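Local coordinates for protein Rab GDP dissociation inhibitor alpha (Naegleria fowleri, PDB 6C87) that probably extracts prenylated Rab GTPases in their GDP-bound state from membranes and keeps them soluble, slowing the release of their nucleotide, at residues A[288-293]-A[408-413]; A[396-401]-A[412-417]; A[93-98]-A[426-431]; A[24-29]-A[246-251]. All coordinates share one frame; numbering follows the deposited sequence.

Contact 1 (A[288-293]-A[408-413]); sequences CKMVVG and GVFISK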
# COMPACT_ATOMS: atom_id res chain seq x y z
N CYS A 288 30.84 -7.64 -4.72
CA CYS A 288 29.55 -7.25 -4.18
C CYS A 288 28.78 -6.47 -5.23
O CYS A 288 29.36 -5.88 -6.15
CB CYS A 288 29.69 -6.39 -2.91
SG CYS A 288 30.60 -4.84 -3.16
N LYS A 289 27.45 -6.49 -5.10
CA LYS A 289 26.60 -5.71 -5.98
C LYS A 289 26.40 -4.28 -5.49
O LYS A 289 26.16 -3.38 -6.30
CB LYS A 289 25.24 -6.40 -6.13
N MET A 290 26.52 -4.05 -4.18
CA MET A 290 26.30 -2.74 -3.58
C MET A 290 27.24 -2.56 -2.40
O MET A 290 27.73 -3.53 -1.82
CB MET A 290 24.86 -2.56 -3.07
CG MET A 290 23.79 -2.65 -4.12
SD MET A 290 22.19 -2.96 -3.37
CE MET A 290 21.11 -2.79 -4.79
N VAL A 291 27.46 -1.30 -2.02
CA VAL A 291 28.19 -0.98 -0.81
C VAL A 291 27.42 0.09 -0.04
O VAL A 291 26.81 0.98 -0.64
CB VAL A 291 29.64 -0.54 -1.12
CG1 VAL A 291 29.66 0.73 -1.96
CG2 VAL A 291 30.43 -0.35 0.18
N VAL A 292 27.42 -0.03 1.29
CA VAL A 292 26.71 0.88 2.19
C VAL A 292 27.69 1.35 3.26
O VAL A 292 28.49 0.56 3.78
CB VAL A 292 25.49 0.18 2.85
CG1 VAL A 292 24.86 1.06 3.93
CG2 VAL A 292 24.45 -0.19 1.80
N GLY A 293 27.67 2.65 3.57
CA GLY A 293 28.58 3.16 4.59
C GLY A 293 28.30 4.59 5.00
O GLY A 293 27.50 5.30 4.37
N GLY A 408 25.86 2.48 -7.08
CA GLY A 408 25.78 1.41 -6.10
C GLY A 408 26.36 1.73 -4.74
O GLY A 408 26.50 0.82 -3.91
N VAL A 409 26.70 2.99 -4.47
CA VAL A 409 27.27 3.41 -3.20
C VAL A 409 26.21 4.18 -2.43
O VAL A 409 25.88 5.32 -2.78
CB VAL A 409 28.53 4.26 -3.38
CG1 VAL A 409 29.14 4.60 -2.03
CG2 VAL A 409 29.54 3.55 -4.26
N PHE A 410 25.68 3.57 -1.38
CA PHE A 410 24.61 4.15 -0.58
C PHE A 410 25.20 4.67 0.72
O PHE A 410 25.66 3.88 1.56
CB PHE A 410 23.50 3.13 -0.35
CG PHE A 410 22.93 2.58 -1.62
CD1 PHE A 410 23.49 1.48 -2.23
CD2 PHE A 410 21.85 3.21 -2.23
CE1 PHE A 410 22.98 0.98 -3.42
CE2 PHE A 410 21.33 2.72 -3.42
CZ PHE A 410 21.90 1.61 -4.02
N ILE A 411 25.20 5.99 0.89
CA ILE A 411 25.89 6.66 1.99
C ILE A 411 24.87 7.27 2.94
O ILE A 411 23.86 7.84 2.50
CB ILE A 411 26.86 7.74 1.47
CG1 ILE A 411 27.75 7.16 0.37
CG2 ILE A 411 27.71 8.29 2.61
CD1 ILE A 411 28.68 8.17 -0.27
N SER A 412 25.12 7.13 4.24
CA SER A 412 24.26 7.71 5.25
C SER A 412 24.64 9.17 5.50
O SER A 412 25.73 9.63 5.16
CB SER A 412 24.37 6.94 6.57
OG SER A 412 25.69 6.99 7.09
N LYS A 413 23.70 9.89 6.11
CA LYS A 413 23.97 11.24 6.58
C LYS A 413 24.61 11.20 7.96
O LYS A 413 24.41 10.26 8.73
CB LYS A 413 22.68 12.06 6.62
CG LYS A 413 22.07 12.31 5.25
CD LYS A 413 20.78 13.09 5.35
CE LYS A 413 20.19 13.32 3.97
NZ LYS A 413 18.88 14.01 4.05
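The ring of F410 meets segment 288-293 at its edge: V291 O and M290 CG both lie near the ring plane, while V292 CG2 approaches the F410 ring obliquely. M290 CG touches F410 CE1 at 3.8 Å, and the extended thioether carries on past that corner, a Met-aromatic contact in which M290 SD stands 5.1 Å from the centroid of the F410 ring and 56° off its normal. F410 CG is anti to its own carbonyl carbon, beside the backbone N. The CE1 corner of the ring is the part that meets both M290 CG and M290 SD. On the opposite sheet face V291 and V409 lie side by side and point the same way, V291 CG1 meeting V409 CG2 at 3.6 Å. The backbones are paired in parallel. V291 N donates to G408 O (3.0 Å) and V291 O accepts from F410 N (2.9 Å), so V291 spans V409. F410 O then receives G293 N (3.1 Å), and S412 N closes the row on G293 O (3.0 Å). Strand 409-411 is thereby added as an outermost strand to the five-stranded parallel sheet of a Rossmann-type fold, with 290-293 between it and strand 15-18. Helix 422-436 covers the side bearing F410 and V292, where I435 touches both M290 and F410; V276 of strand 276-281 and F298 of a loop pack on the side of V291 and V409.

Contact 2 (A[396-401]-A[412-417]); sequences DTYAPL and SKSYDA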
# COMPACT_ATOMS: atom_id res chain seq x y z
N ASP A 396 32.19 17.55 12.08
CA ASP A 396 31.69 17.95 10.78
C ASP A 396 30.58 17.00 10.35
O ASP A 396 30.63 15.79 10.61
CB ASP A 396 32.83 17.93 9.76
CG ASP A 396 33.89 19.00 10.04
OD1 ASP A 396 33.53 20.16 10.29
OD2 ASP A 396 35.08 18.66 10.00
N THR A 397 29.58 17.54 9.66
CA THR A 397 28.46 16.76 9.16
C THR A 397 28.52 16.70 7.63
O THR A 397 29.00 17.63 6.97
CB THR A 397 27.12 17.33 9.63
OG1 THR A 397 26.99 18.69 9.19
CG2 THR A 397 27.07 17.32 11.14
N TYR A 398 28.06 15.58 7.08
CA TYR A 398 28.17 15.36 5.65
C TYR A 398 26.90 14.71 5.12
O TYR A 398 26.15 14.07 5.86
CB TYR A 398 29.36 14.47 5.27
CG TYR A 398 30.72 15.04 5.63
CD1 TYR A 398 31.28 14.81 6.89
CD2 TYR A 398 31.43 15.81 4.73
CE1 TYR A 398 32.51 15.32 7.23
CE2 TYR A 398 32.67 16.33 5.06
CZ TYR A 398 33.21 16.08 6.31
OH TYR A 398 34.44 16.60 6.64
N ALA A 399 26.70 14.85 3.82
CA ALA A 399 25.59 14.24 3.11
C ALA A 399 26.09 13.81 1.74
O ALA A 399 26.94 14.49 1.15
CB ALA A 399 24.41 15.20 2.96
N PRO A 400 25.58 12.70 1.22
CA PRO A 400 26.07 12.19 -0.07
C PRO A 400 25.63 13.06 -1.24
O PRO A 400 24.59 13.73 -1.19
CB PRO A 400 25.46 10.79 -0.16
CG PRO A 400 24.24 10.86 0.72
CD PRO A 400 24.61 11.78 1.84
N LEU A 401 26.44 13.04 -2.30
CA LEU A 401 26.11 13.79 -3.51
C LEU A 401 25.03 13.10 -4.33
O LEU A 401 24.15 13.76 -4.88
CB LEU A 401 27.37 13.97 -4.36
CG LEU A 401 28.56 14.69 -3.71
CD1 LEU A 401 29.82 14.50 -4.55
CD2 LEU A 401 28.25 16.15 -3.52
N SER A 412 25.12 7.13 4.24
CA SER A 412 24.26 7.71 5.25
C SER A 412 24.64 9.17 5.50
O SER A 412 25.73 9.63 5.16
CB SER A 412 24.37 6.94 6.57
OG SER A 412 25.69 6.99 7.09
N LYS A 413 23.70 9.89 6.11
CA LYS A 413 23.97 11.24 6.58
C LYS A 413 24.61 11.20 7.96
O LYS A 413 24.41 10.26 8.73
CB LYS A 413 22.68 12.06 6.62
CG LYS A 413 22.07 12.31 5.25
CD LYS A 413 20.78 13.09 5.35
CE LYS A 413 20.19 13.32 3.97
NZ LYS A 413 18.88 14.01 4.05
N SER A 414 25.41 12.23 8.25
CA SER A 414 25.89 12.40 9.61
C SER A 414 24.72 12.66 10.55
O SER A 414 23.69 13.21 10.15
CB SER A 414 26.88 13.56 9.67
OG SER A 414 27.97 13.34 8.79
N TYR A 415 24.90 12.32 11.81
CA TYR A 415 23.82 12.50 12.77
C TYR A 415 23.69 13.98 13.11
O TYR A 415 24.68 14.65 13.43
CB TYR A 415 24.06 11.65 14.01
CG TYR A 415 24.12 10.19 13.67
CD1 TYR A 415 22.97 9.50 13.31
CD2 TYR A 415 25.32 9.49 13.68
CE1 TYR A 415 23.01 8.16 12.97
CE2 TYR A 415 25.37 8.15 13.35
CZ TYR A 415 24.21 7.48 13.00
OH TYR A 415 24.25 6.14 12.66
N ASP A 416 22.46 14.49 13.04
CA ASP A 416 22.21 15.89 13.36
C ASP A 416 22.17 16.08 14.87
O ASP A 416 22.32 15.12 15.65
CB ASP A 416 20.94 16.37 12.66
CG ASP A 416 19.66 15.66 13.14
OD1 ASP A 416 19.63 15.10 14.26
OD2 ASP A 416 18.69 15.62 12.36
N ALA A 417 21.97 17.33 15.28
CA ALA A 417 22.08 17.70 16.69
C ALA A 417 20.91 17.22 17.55
O ALA A 417 21.05 17.17 18.77
CB ALA A 417 22.20 19.22 16.82
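S414 turns its side chain toward T397 and Y398, and through it the loop after strand 409-411 runs in roughly the opposite direction beside the end of strand 389-400, the two chains 152° apart, joining the Rossmann-type part of the fold to the large mixed sheet. S414 OG is anti to its own carbonyl carbon (chi1 -58°), a position that sets it in front of Y398 N, from which S414 OG accepts a hydrogen bond of 2.8 Å. A serine hydroxyl thus does here what a backbone carbonyl would do in an ordinary strand pair. The same OG sits near the plane of the Y398 ring, at the edge, with CD1 its nearest ring atom, while the phenol end leads away. T397 CB also packs against S414 CB at 3.8 Å; the T397 hydroxyl is engaged by T305 of the adjoining strand 302-315. K413 CA lies 3.6 Å from Y398 O, and K413 CG comes more loosely to P400 CD and A399 CB, while the extended chain leads outward. The second bond is straight: S414 N to Y398 O, 3.1 Å, 173° at the hydrogen.

Contact 3 (A[93-98]-A[426-431]); sequences GKLVKI and VDIVDI
In I98 chi1 of -57° sets CG1 anti to the carbonyl carbon, and chi2 of 174° extends the chain, bringing CD1 up to I428 and V429. This is helix-helix packing between the start of helix 94-102 and the middle of helix 422-436, the latter a helix of the Rossmann-type part of the molecule. The axes of the two helical segments are 51° apart and 10.4 Å from each other at closest approach, a spacing bridged by branched aliphatic chains and no hydrogen bond. I98 CD1 touches two successive residues, V429 CG2 at 3.8 Å and I428 CG2 at 4.2 Å, its chain oblique to both. L95, one turn back, starts off to the side, but its end draws nearer, so that L95 CD1 comes to 4.3 Å from I428 CD1. I428 is therefore met at two different branches, CG2 by I98 and CD1 by L95. V26 of helix 22-33 also touches both I98 and I428, which extends this apolar patch to a third helix, and A425 of helix 422-436 also touches K94 and L95. Toward solvent the character changes. K94, whose chain is extended beyond CG, passes obliquely beside V426 and ends with its ammonium nitrogen against a methyl group, K94 NZ to V426 CG2 at 3.7 Å.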
# COMPACT_ATOMS: atom_id res chain seq x y z
N GLY A 93 7.66 5.35 17.65
CA GLY A 93 8.03 6.04 16.44
C GLY A 93 8.65 5.13 15.41
O GLY A 93 8.62 3.90 15.51
N LYS A 94 9.23 5.75 14.38
CA LYS A 94 9.73 5.00 13.23
C LYS A 94 10.87 4.07 13.62
O LYS A 94 10.88 2.89 13.24
CB LYS A 94 10.17 5.94 12.12
CG LYS A 94 9.04 6.53 11.30
CD LYS A 94 9.60 7.41 10.19
CE LYS A 94 8.52 7.79 9.20
NZ LYS A 94 8.91 8.98 8.41
N LEU A 95 11.83 4.56 14.40
CA LEU A 95 12.99 3.73 14.70
C LEU A 95 12.60 2.51 15.52
O LEU A 95 13.07 1.40 15.25
CB LEU A 95 14.07 4.54 15.42
CG LEU A 95 15.29 3.68 15.76
CD1 LEU A 95 15.86 3.08 14.49
CD2 LEU A 95 16.35 4.50 16.47
N VAL A 96 11.73 2.69 16.51
CA VAL A 96 11.26 1.56 17.29
C VAL A 96 10.60 0.52 16.39
O VAL A 96 10.76 -0.69 16.58
CB VAL A 96 10.30 2.04 18.40
CG1 VAL A 96 9.55 0.87 19.01
CG2 VAL A 96 11.08 2.80 19.48
N LYS A 97 9.84 0.98 15.39
CA LYS A 97 9.19 0.04 14.48
C LYS A 97 10.20 -0.66 13.57
O LYS A 97 10.08 -1.86 13.32
CB LYS A 97 8.11 0.76 13.65
CG LYS A 97 6.86 1.07 14.47
CD LYS A 97 5.77 1.74 13.65
CE LYS A 97 4.55 2.01 14.52
NZ LYS A 97 3.37 2.45 13.73
N ILE A 98 11.21 0.07 13.09
CA ILE A 98 12.24 -0.55 12.26
C ILE A 98 13.03 -1.57 13.07
O ILE A 98 13.32 -2.67 12.59
CB ILE A 98 13.16 0.51 11.66
CG1 ILE A 98 12.36 1.54 10.86
CG2 ILE A 98 14.18 -0.14 10.75
CD1 ILE A 98 13.22 2.70 10.36
N VAL A 426 14.33 8.41 9.33
CA VAL A 426 14.01 8.85 7.98
C VAL A 426 15.17 8.54 7.03
O VAL A 426 14.96 8.13 5.88
CB VAL A 426 13.63 10.34 7.98
CG1 VAL A 426 13.59 10.90 6.57
CG2 VAL A 426 12.27 10.55 8.64
N ASP A 427 16.41 8.72 7.50
CA ASP A 427 17.57 8.38 6.67
C ASP A 427 17.65 6.88 6.39
O ASP A 427 17.96 6.48 5.27
CB ASP A 427 18.86 8.87 7.33
CG ASP A 427 20.04 8.86 6.38
OD1 ASP A 427 19.81 9.01 5.16
OD2 ASP A 427 21.19 8.72 6.84
N ILE A 428 17.37 6.04 7.40
CA ILE A 428 17.41 4.59 7.20
C ILE A 428 16.38 4.17 6.16
O ILE A 428 16.68 3.41 5.23
CB ILE A 428 17.18 3.85 8.53
CG1 ILE A 428 18.40 3.98 9.44
CG2 ILE A 428 16.83 2.41 8.26
CD1 ILE A 428 18.11 3.58 10.88
N VAL A 429 15.14 4.65 6.31
CA VAL A 429 14.07 4.31 5.37
C VAL A 429 14.44 4.75 3.97
O VAL A 429 14.23 4.02 3.00
CB VAL A 429 12.74 4.95 5.81
CG1 VAL A 429 11.71 4.80 4.70
CG2 VAL A 429 12.25 4.31 7.10
N ASP A 430 14.96 5.97 3.84
CA ASP A 430 15.34 6.47 2.53
C ASP A 430 16.44 5.61 1.92
O ASP A 430 16.36 5.23 0.75
CB ASP A 430 15.75 7.94 2.63
CG ASP A 430 16.14 8.50 1.29
OD1 ASP A 430 15.32 8.39 0.34
OD2 ASP A 430 17.23 9.09 1.20
N ILE A 431 17.47 5.29 2.71
CA ILE A 431 18.56 4.45 2.23
C ILE A 431 18.02 3.09 1.77
O ILE A 431 18.39 2.59 0.69
CB ILE A 431 19.63 4.28 3.32
CG1 ILE A 431 20.38 5.60 3.54
CG2 ILE A 431 20.59 3.15 2.96
CD1 ILE A 431 21.09 5.67 4.89

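Contact 4 (A[24-29]-A[246-251]); sequences ECVISG and QVFARL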
# COMPACT_ATOMS: atom_id res chain seq x y z
N GLU A 24 24.06 2.31 9.80
CA GLU A 24 24.61 1.17 9.07
C GLU A 24 24.18 -0.16 9.69
O GLU A 24 23.85 -1.11 8.98
CB GLU A 24 26.14 1.27 9.00
CG GLU A 24 26.69 2.24 7.95
CD GLU A 24 26.38 3.71 8.24
OE1 GLU A 24 26.43 4.13 9.42
OE2 GLU A 24 26.12 4.46 7.27
N CYS A 25 24.16 -0.23 11.03
CA CYS A 25 23.76 -1.46 11.70
C CYS A 25 22.33 -1.84 11.35
O CYS A 25 22.02 -3.02 11.17
CB CYS A 25 23.93 -1.30 13.21
SG CYS A 25 25.66 -1.24 13.79
N VAL A 26 21.43 -0.85 11.27
CA VAL A 26 20.03 -1.13 10.97
C VAL A 26 19.86 -1.53 9.51
O VAL A 26 19.09 -2.44 9.19
CB VAL A 26 19.16 0.09 11.32
CG1 VAL A 26 17.72 -0.14 10.87
CG2 VAL A 26 19.22 0.37 12.82
N ILE A 27 20.54 -0.84 8.60
CA ILE A 27 20.49 -1.23 7.19
C ILE A 27 21.04 -2.64 7.02
O ILE A 27 20.45 -3.48 6.32
CB ILE A 27 21.25 -0.20 6.33
CG1 ILE A 27 20.46 1.10 6.24
CG2 ILE A 27 21.48 -0.73 4.92
CD1 ILE A 27 19.14 0.96 5.52
N SER A 28 22.17 -2.94 7.67
CA SER A 28 22.75 -4.28 7.59
C SER A 28 21.80 -5.34 8.13
O SER A 28 21.63 -6.40 7.52
CB SER A 28 24.07 -4.30 8.36
OG SER A 28 24.67 -5.58 8.36
N GLY A 29 21.15 -5.06 9.27
CA GLY A 29 20.20 -6.02 9.83
C GLY A 29 18.98 -6.24 8.95
O GLY A 29 18.52 -7.37 8.79
N GLN A 246 25.88 -4.37 19.41
CA GLN A 246 26.14 -5.70 19.94
C GLN A 246 25.06 -6.68 19.48
O GLN A 246 25.38 -7.78 19.00
CB GLN A 246 26.22 -5.66 21.46
CG GLN A 246 27.56 -6.12 22.01
CD GLN A 246 28.43 -4.96 22.44
OE1 GLN A 246 29.66 -5.03 22.38
NE2 GLN A 246 27.80 -3.88 22.90
N VAL A 247 23.79 -6.30 19.61
CA VAL A 247 22.72 -7.21 19.19
C VAL A 247 22.69 -7.33 17.67
O VAL A 247 22.40 -8.42 17.14
CB VAL A 247 21.34 -6.80 19.76
CG1 VAL A 247 21.33 -6.93 21.29
CG2 VAL A 247 20.93 -5.40 19.33
N PHE A 248 23.02 -6.26 16.94
CA PHE A 248 23.05 -6.34 15.48
C PHE A 248 24.20 -7.21 14.97
O PHE A 248 24.07 -7.85 13.92
CB PHE A 248 23.13 -4.95 14.85
CG PHE A 248 21.79 -4.31 14.66
CD1 PHE A 248 20.89 -4.83 13.74
CD2 PHE A 248 21.43 -3.18 15.38
CE1 PHE A 248 19.65 -4.26 13.56
CE2 PHE A 248 20.19 -2.59 15.19
CZ PHE A 248 19.30 -3.13 14.28
N ALA A 249 25.34 -7.23 15.67
CA ALA A 249 26.38 -8.19 15.31
C ALA A 249 25.95 -9.62 15.61
O ALA A 249 26.29 -10.55 14.87
CB ALA A 249 27.69 -7.85 16.03
N ARG A 250 25.18 -9.81 16.69
CA ARG A 250 24.63 -11.14 16.96
C ARG A 250 23.57 -11.50 15.93
O ARG A 250 23.49 -12.66 15.50
CB ARG A 250 24.05 -11.20 18.39
N LEU A 251 22.76 -10.52 15.51
CA LEU A 251 21.78 -10.78 14.45
C LEU A 251 22.45 -11.20 13.15
O LEU A 251 22.00 -12.13 12.48
CB LEU A 251 20.89 -9.55 14.23
CG LEU A 251 19.86 -9.72 13.09
CD1 LEU A 251 18.89 -10.85 13.37
CD2 LEU A 251 19.10 -8.43 12.82
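C25 meets F248 first, with both its side chain and its carbonyl. C25 CB packs on F248 CD2 (3.8 Å), while C25 O stands 3.3 Å above the plane of the F248 ring, offset toward the rim and nearest CD1. C25 O already accepts the helical bond from G29 N (2.9 Å), so the ring covers a carbonyl whose polar need is met within its own helix. V26 follows, its amide N over the same ring face. Its CB leaves in the direction away from helix 243-254, yet V26 CG2, anti to the carbonyl carbon and beside the backbone N, turns back to the far end of the ring and touches F248 CZ at 3.8 Å. One turn beyond C25 comes G29, where the backbone itself forms the surface: G29 CA lies 4.1 Å from F248 CD1 and 4.0 Å from L251 CD2. With no side chain at G29, the phenylalanine and the leucine can both settle against the helix backbone. The two helical segments run in nearly the same direction, 23° apart, with axes 9.8 Å from each other. Helix 22-33 directly follows strand 15-18, as the first helix of a Rossmann-type fold does; Y259 of strand 259-260 touches C25 and F248, and L99 and T102 of helix 94-102 also border the phenylalanine. No hydrogen bond crosses between the segments, and all five touching residues are buried. The contact is thus packing around F248, consistent with attachment by shape complementarity and burial instead of polar bonds.

S412, shared by contacts 1 and 2, connects the set: S412 OG lies 2.6 Å from E24 OE2 on helix 22-33 of contact 4, a probable hydrogen bond. Next to it K413 N is 2.9 Å from D427 OD2 on helix 422-436 of contact 3, so the chain leaving the parallel sheet is fixed to two helices. Contacts 3 and 4 meet through V26, with V26 CG1 3.5 Å from I98 CG2, and their centres are about 14 Å apart. Contacts 1 and 2, equally spaced, adjoin where P400 CG packs on I411 O. Contact 2 joins the parallel-sheet part to the mixed sheet, contact 1 adds the outermost strand of the parallel sheet, and contacts 3 and 4 pack helices beside it.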